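Local coordinates for protein hydrogenase 2 maturation peptidase (Thaumarchaeota archaeon SCGC AB-539-E09, PDB 5TTX) that probably cleaves a C-terminal extension from the large subunit of a [NiFe] hydrogenase during its maturation, as related hydrogenase maturation peptidases do, at residues G26-D31 and E142-T147; T124-I129 and H148-L153. All coordinates share one frame; numbering follows the deposited sequence.

Interaction 1. Residues G26-D31 and E142-T147; sequences GPRVVD and EVEAAT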
ATOM      1  N   GLY A  26      -4.710 -21.479  42.387  1.00 38.08           N
ATOM      2  CA  GLY A  26      -4.108 -21.985  41.163  1.00 29.48           C
ATOM      3  C   GLY A  26      -2.873 -22.844  41.398  1.00 28.47           C
ATOM      4  O   GLY A  26      -2.791 -23.984  40.934  1.00 29.85           O
ATOM      5  N   PRO A  27      -1.872 -22.294  42.097  1.00 30.54           N
ATOM      6  CA  PRO A  27      -0.679 -23.098  42.423  1.00 22.99           C
ATOM      7  C   PRO A  27      -0.998 -24.351  43.203  1.00 32.93           C
ATOM      8  O   PRO A  27      -0.297 -25.365  43.047  1.00 32.87           O
ATOM      9  CB  PRO A  27       0.180 -22.133  43.252  1.00 26.96           C
ATOM     10  CG  PRO A  27      -0.204 -20.731  42.729  1.00 23.74           C
ATOM     11  CD  PRO A  27      -1.685 -20.852  42.379  1.00 23.32           C
ATOM     12  N   ARG A  28      -2.032 -24.316  44.050  1.00 30.89           N
ATOM     13  CA  ARG A  28      -2.377 -25.506  44.817  1.00 33.62           C
ATOM     14  C   ARG A  28      -3.036 -26.575  43.934  1.00 35.77           C
ATOM     15  O   ARG A  28      -2.889 -27.768  44.209  1.00 35.21           O
ATOM     16  CB  ARG A  28      -3.265 -25.121  46.001  1.00 23.88           C
ATOM     17  CG  ARG A  28      -2.509 -24.418  47.167  1.00 30.33           C
ATOM     18  CD  ARG A  28      -1.659 -25.401  48.005  1.00 28.88           C
ATOM     19  NE  ARG A  28      -2.519 -26.422  48.572  1.00 28.20           N
ATOM     20  CZ  ARG A  28      -3.080 -26.340  49.776  1.00 31.73           C
ATOM     21  NH1 ARG A  28      -2.847 -25.283  50.565  1.00 26.84           N
ATOM     22  NH2 ARG A  28      -3.879 -27.311  50.187  1.00 27.23           N
ATOM     23  N   VAL A  29      -3.744 -26.178  42.870  1.00 31.74           N
ATOM     24  CA  VAL A  29      -4.223 -27.163  41.904  1.00 30.91           C
ATOM     25  C   VAL A  29      -3.042 -27.800  41.185  1.00 33.95           C
ATOM     26  O   VAL A  29      -3.007 -29.018  40.975  1.00 42.96           O
ATOM     27  CB  VAL A  29      -5.205 -26.533  40.896  1.00 30.43           C
ATOM     28  CG1 VAL A  29      -5.497 -27.550  39.752  1.00 24.68           C
ATOM     29  CG2 VAL A  29      -6.516 -26.094  41.583  1.00 22.53           C
ATOM     30  N   VAL A  30      -2.050 -26.996  40.810  1.00 32.44           N
ATOM     31  CA  VAL A  30      -0.851 -27.563  40.196  1.00 34.33           C
ATOM     32  C   VAL A  30      -0.215 -28.600  41.116  1.00 39.43           C
ATOM     33  O   VAL A  30       0.224 -29.660  40.654  1.00 40.98           O
ATOM     34  CB  VAL A  30       0.134 -26.444  39.818  1.00 32.19           C
ATOM     35  CG1 VAL A  30       1.484 -27.028  39.367  1.00 35.06           C
ATOM     36  CG2 VAL A  30      -0.485 -25.600  38.716  1.00 31.51           C
ATOM     37  N   ASP A  31      -0.167 -28.320  42.433  1.00 33.67           N
ATOM     38  CA  ASP A  31       0.353 -29.306  43.379  1.00 31.97           C
ATOM     39  C   ASP A  31      -0.408 -30.620  43.277  1.00 35.06           C
ATOM     40  O   ASP A  31       0.201 -31.694  43.261  1.00 40.77           O
ATOM     41  CB  ASP A  31       0.266 -28.795  44.820  1.00 37.53           C
ATOM     42  CG  ASP A  31       1.175 -27.620  45.092  1.00 40.26           C
ATOM     43  OD1 ASP A  31       1.957 -27.230  44.193  1.00 44.29           O
ATOM     44  OD2 ASP A  31       1.101 -27.092  46.222  1.00 39.31           O
ATOM     45  N   GLU A 142     -13.385 -23.901  51.791  1.00 31.17           N
ATOM     46  CA  GLU A 142     -14.084 -23.900  50.512  1.00 28.22           C
ATOM     47  C   GLU A 142     -13.114 -24.011  49.348  1.00 27.99           C
ATOM     48  O   GLU A 142     -13.334 -24.797  48.419  1.00 35.07           O
ATOM     49  CB  GLU A 142     -14.934 -22.639  50.356  1.00 25.16           C
ATOM     50  CG  GLU A 142     -16.078 -22.574  51.340  1.00 26.99           C
ATOM     51  CD  GLU A 142     -15.727 -21.704  52.548  1.00 40.00           C
ATOM     52  OE1 GLU A 142     -16.615 -20.944  53.000  1.00 37.36           O
ATOM     53  OE2 GLU A 142     -14.563 -21.779  53.038  1.00 29.77           O
ATOM     54  N   VAL A 143     -12.034 -23.239  49.380  1.00 25.90           N
ATOM     55  CA  VAL A 143     -11.192 -23.189  48.197  1.00 30.94           C
ATOM     56  C   VAL A 143     -10.316 -24.422  48.123  1.00 35.06           C
ATOM     57  O   VAL A 143     -10.029 -24.926  47.027  1.00 36.99           O
ATOM     58  CB  VAL A 143     -10.384 -21.884  48.169  1.00 24.85           C
ATOM     59  CG1 VAL A 143      -9.338 -21.917  47.057  1.00 24.71           C
ATOM     60  CG2 VAL A 143     -11.343 -20.678  48.003  1.00 21.63           C
ATOM     61  N   GLU A 144      -9.941 -24.969  49.272  1.00 30.35           N
ATOM     62  CA  GLU A 144      -9.331 -26.285  49.279  1.00 27.45           C
ATOM     63  C   GLU A 144     -10.227 -27.306  48.592  1.00 31.56           C
ATOM     64  O   GLU A 144      -9.755 -28.110  47.781  1.00 38.35           O
ATOM     65  CB  GLU A 144      -9.029 -26.741  50.705  1.00 34.86           C
ATOM     66  CG  GLU A 144      -8.855 -28.273  50.755  1.00 46.80           C
ATOM     67  CD  GLU A 144      -7.649 -28.740  51.537  1.00 65.87           C
ATOM     68  OE1 GLU A 144      -7.233 -28.053  52.502  1.00 60.87           O
ATOM     69  OE2 GLU A 144      -7.128 -29.823  51.183  1.00 83.89           O
ATOM     70  N   ALA A 145     -11.518 -27.331  48.940  1.00 29.06           N
ATOM     71  CA  ALA A 145     -12.383 -28.304  48.289  1.00 35.17           C
ATOM     72  C   ALA A 145     -12.504 -27.996  46.799  1.00 38.06           C
ATOM     73  O   ALA A 145     -12.621 -28.919  45.976  1.00 37.78           O
ATOM     74  CB  ALA A 145     -13.750 -28.358  48.967  1.00 28.68           C
ATOM     75  N   ALA A 146     -12.390 -26.719  46.433  1.00 35.03           N
ATOM     76  CA  ALA A 146     -12.520 -26.348  45.037  1.00 28.09           C
ATOM     77  C   ALA A 146     -11.321 -26.805  44.229  1.00 36.29           C
ATOM     78  O   ALA A 146     -11.446 -27.006  43.009  1.00 37.40           O
ATOM     79  CB  ALA A 146     -12.715 -24.836  44.899  1.00 21.08           C
ATOM     80  N   THR A 147     -10.153 -26.961  44.874  1.00 29.17           N
ATOM     81  CA  THR A 147      -8.991 -27.457  44.148  1.00 29.50           C
ATOM     82  C   THR A 147      -9.267 -28.844  43.576  1.00 35.11           C
ATOM     83  O   THR A 147      -8.887 -29.141  42.439  1.00 34.14           O
ATOM     84  CB  THR A 147      -7.744 -27.492  45.035  1.00 32.72           C
ATOM     85  OG1 THR A 147      -7.965 -28.319  46.180  1.00 33.30           O
ATOM     86  CG2 THR A 147      -7.349 -26.093  45.473  1.00 29.30           C
TER
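Arg28 and Val29 meet Glu144 and Thr147 in a helix-helix contact on one face of the mixed sheet of this alpha/beta hydrogenase-maturation-protease fold, between helix 25-34 and the C-terminal helix 141-158. The segment axes come within 9.7 Å and run in broadly the same direction, crossing at -44°. The inner half of the contact is apolar and buried. Val29 and Thr147 are its closest pair, 5.3 Å apart between their CA atoms, and their side chains pass alongside, running in opposite directions. A chi1 of 170° turns Val29 CG2, and not CG1, to the threonine; CG2 lies 3.8 Å from Thr147 CA and also reaches the CB and CG2 of that residue. Arg28 CB adds a further apolar touch, 4.2 Å from Thr147 CG2. Phe25 and Leu32 of the first helix touch Thr147 as well. Toward solvent the contact turns polar but loose. Beyond CB the Arg28 chain bends at chi2 and chi3, carrying the guanidinium toward Glu144. The carboxylate stands almost perpendicular to the guanidinium, their planes 89° apart. Glu144 OE1 approaches the guanidinium from its rim, close to level with it, but 4.1 Å from Arg28 NH2, so the opposite charges probably attract without closing a salt bridge.

Interaction 2. Residues T124-I129 and H148-L153; sequences TLIGCI and HAAVDL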
ATOM      1  N   THR A 124      -8.179 -21.799  27.927  1.00 29.71           N
ATOM      2  CA  THR A 124      -9.238 -22.081  28.892  1.00 24.54           C
ATOM      3  C   THR A 124      -8.832 -21.466  30.236  1.00 30.05           C
ATOM      4  O   THR A 124      -7.666 -21.534  30.634  1.00 30.01           O
ATOM      5  CB  THR A 124      -9.486 -23.591  29.045  1.00 29.59           C
ATOM      6  OG1 THR A 124     -10.116 -24.109  27.875  1.00 35.10           O
ATOM      7  CG2 THR A 124     -10.401 -23.917  30.261  1.00 27.67           C
ATOM      8  N   LEU A 125      -9.783 -20.834  30.919  1.00 24.60           N
ATOM      9  CA  LEU A 125      -9.494 -20.170  32.185  1.00 24.43           C
ATOM     10  C   LEU A 125     -10.484 -20.690  33.209  1.00 28.68           C
ATOM     11  O   LEU A 125     -11.693 -20.728  32.948  1.00 27.82           O
ATOM     12  CB  LEU A 125      -9.571 -18.642  32.101  1.00 23.75           C
ATOM     13  CG  LEU A 125      -8.561 -17.929  31.217  1.00 34.65           C
ATOM     14  CD1 LEU A 125      -9.201 -17.596  29.850  1.00 31.87           C
ATOM     15  CD2 LEU A 125      -8.086 -16.698  31.897  1.00 32.82           C
ATOM     16  N   ILE A 126      -9.951 -21.148  34.336  1.00 23.07           N
ATOM     17  CA  ILE A 126     -10.736 -21.654  35.443  1.00 27.01           C
ATOM     18  C   ILE A 126     -10.445 -20.756  36.637  1.00 24.19           C
ATOM     19  O   ILE A 126      -9.323 -20.756  37.173  1.00 26.93           O
ATOM     20  CB  ILE A 126     -10.398 -23.120  35.745  1.00 30.91           C
ATOM     21  CG1 ILE A 126     -10.860 -24.011  34.574  1.00 27.26           C
ATOM     22  CG2 ILE A 126     -11.010 -23.540  37.068  1.00 22.75           C
ATOM     23  CD1 ILE A 126     -10.243 -25.410  34.597  1.00 35.04           C
ATOM     24  N   GLY A 127     -11.438 -19.973  37.037  1.00 27.70           N
ATOM     25  CA  GLY A 127     -11.312 -19.083  38.173  1.00 27.65           C
ATOM     26  C   GLY A 127     -12.073 -19.656  39.352  1.00 36.53           C
ATOM     27  O   GLY A 127     -13.079 -20.357  39.175  1.00 33.62           O
ATOM     28  N   CYS A 128     -11.589 -19.342  40.555  1.00 27.32           N
ATOM     29  CA  CYS A 128     -12.192 -19.757  41.812  1.00 24.18           C
ATOM     30  C   CYS A 128     -12.523 -18.541  42.667  1.00 24.83           C
ATOM     31  O   CYS A 128     -11.666 -17.681  42.887  1.00 34.21           O
ATOM     32  CB  CYS A 128     -11.242 -20.676  42.587  1.00 33.76           C
ATOM     33  SG  CYS A 128     -11.910 -21.142  44.184  1.00 29.43           S
ATOM     34  N   ILE A 129     -13.765 -18.447  43.136  1.00 22.02           N
ATOM     35  CA  ILE A 129     -14.121 -17.344  44.025  1.00 23.36           C
ATOM     36  C   ILE A 129     -13.482 -17.604  45.381  1.00 30.06           C
ATOM     37  O   ILE A 129     -13.731 -18.656  45.968  1.00 27.76           O
ATOM     38  CB  ILE A 129     -15.630 -17.190  44.176  1.00 22.83           C
ATOM     39  CG1 ILE A 129     -16.262 -16.927  42.801  1.00 26.21           C
ATOM     40  CG2 ILE A 129     -15.952 -16.055  45.200  1.00 20.65           C
ATOM     41  CD1 ILE A 129     -17.773 -16.760  42.854  1.00 21.10           C
ATOM     42  N   HIS A 148      -9.968 -29.692  44.330  1.00 27.90           N
ATOM     43  CA  HIS A 148     -10.255 -31.031  43.826  1.00 33.44           C
ATOM     44  C   HIS A 148     -11.251 -30.975  42.680  1.00 37.50           C
ATOM     45  O   HIS A 148     -11.133 -31.734  41.715  1.00 37.58           O
ATOM     46  CB  HIS A 148     -10.756 -31.932  44.962  1.00 29.52           C
ATOM     47  CG  HIS A 148      -9.761 -32.057  46.065  1.00 42.46           C
ATOM     48  ND1 HIS A 148      -8.657 -32.878  45.976  1.00 44.42           N
ATOM     49  CD2 HIS A 148      -9.650 -31.401  47.241  1.00 38.31           C
ATOM     50  CE1 HIS A 148      -7.920 -32.738  47.061  1.00 41.47           C
ATOM     51  NE2 HIS A 148      -8.506 -31.857  47.849  1.00 43.96           N
ATOM     52  N   ALA A 149     -12.227 -30.070  42.766  1.00 34.57           N
ATOM     53  CA  ALA A 149     -13.167 -29.877  41.668  1.00 29.24           C
ATOM     54  C   ALA A 149     -12.457 -29.341  40.427  1.00 29.35           C
ATOM     55  O   ALA A 149     -12.730 -29.779  39.301  1.00 40.82           O
ATOM     56  CB  ALA A 149     -14.282 -28.925  42.100  1.00 28.65           C
ATOM     57  N   ALA A 150     -11.536 -28.398  40.618  1.00 25.18           N
ATOM     58  CA  ALA A 150     -10.801 -27.867  39.486  1.00 34.12           C
ATOM     59  C   ALA A 150      -9.977 -28.961  38.837  1.00 34.39           C
ATOM     60  O   ALA A 150      -9.872 -29.018  37.608  1.00 37.02           O
ATOM     61  CB  ALA A 150      -9.918 -26.695  39.927  1.00 28.29           C
ATOM     62  N   VAL A 151      -9.420 -29.866  39.650  1.00 29.85           N
ATOM     63  CA  VAL A 151      -8.652 -30.981  39.102  1.00 28.43           C
ATOM     64  C   VAL A 151      -9.514 -31.779  38.127  1.00 26.25           C
ATOM     65  O   VAL A 151      -9.092 -32.090  37.011  1.00 40.51           O
ATOM     66  CB  VAL A 151      -8.103 -31.858  40.246  1.00 38.90           C
ATOM     67  CG1 VAL A 151      -7.696 -33.268  39.752  1.00 28.72           C
ATOM     68  CG2 VAL A 151      -6.922 -31.174  40.895  1.00 25.33           C
ATOM     69  N   ASP A 152     -10.752 -32.079  38.523  1.00 31.81           N
ATOM     70  CA  ASP A 152     -11.664 -32.772  37.624  1.00 37.40           C
ATOM     71  C   ASP A 152     -11.909 -31.979  36.349  1.00 44.73           C
ATOM     72  O   ASP A 152     -11.948 -32.562  35.254  1.00 48.12           O
ATOM     73  CB  ASP A 152     -12.987 -33.064  38.324  1.00 32.12           C
ATOM     74  CG  ASP A 152     -12.843 -34.087  39.434  1.00 49.78           C
ATOM     75  OD1 ASP A 152     -11.824 -34.832  39.449  1.00 52.48           O
ATOM     76  OD2 ASP A 152     -13.754 -34.142  40.289  1.00 52.59           O
ATOM     77  N   LEU A 153     -12.096 -30.652  36.465  1.00 34.17           N
ATOM     78  CA  LEU A 153     -12.330 -29.856  35.263  1.00 36.09           C
ATOM     79  C   LEU A 153     -11.131 -29.922  34.337  1.00 34.09           C
ATOM     80  O   LEU A 153     -11.279 -30.045  33.117  1.00 37.45           O
ATOM     81  CB  LEU A 153     -12.619 -28.401  35.614  1.00 35.91           C
ATOM     82  CG  LEU A 153     -14.018 -28.060  36.081  1.00 39.29           C
ATOM     83  CD1 LEU A 153     -14.135 -26.533  36.308  1.00 28.80           C
ATOM     84  CD2 LEU A 153     -15.028 -28.549  35.075  1.00 30.29           C
TER
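Ile126 accounts for the strand's whole share of this apolar contact, reaching out from strand 122-128 to two residues about one helical turn apart, Ala150 and Leu153. Its two branches divide the work. The longer one ends in CD1, which lies 4.0 Å from Leu153 CB, so it is the base of the leucine side chain that receives it, and the two side chains cross at a slant. The shorter branch points CG2 at the methyl of Ala150, with 4.4 Å between Ile126 CG2 and Ala150 CB. The first torsion makes this split possible: at chi1 -67° CG2 is anti to the backbone N while CG1 stays beside it. Helix 141-158 here covers one face of the central sheet, the layering of an alpha/beta sandwich, and the CA atoms of Ile126 and Ala150 are 7.4 Å apart, the nearest across the two segments. Ile65 and Leu67 on the adjacent parallel strand 63-69 extend the apolar surface around Ile126, and Phe25 closes on Ala150 from helix 25-34. No hydrogen bond joins the two segments; each has its own backbone bonds: Ile126 pairs with Phe66 and Asp68 in the sheet, while within the helix Leu153 N donates to Ala149 O over 3.0 Å.

In the fold
Interactions 1 and 2 share helix 141-158, their centres about 8 Å apart on the same side of the chain's centre. Interaction 1 uses the earlier part of that helix, against helix 25-34; interaction 2 uses the next turns, against strand 122-128 of the sheet. Along the chain the order is 26-31, 124-129, 142-147, 148-153, so the segments alternate and the C-terminal helix joins an early helix to a late strand. The contacts merge directly: Val29 CG2 packs on Ala150 CB at 3.8 Å, and Ala146 CB on Cys128 SG at 3.8 Å. Val29, Ala146, Ala150 and Cys128 thus connect the buried parts of the two contacts.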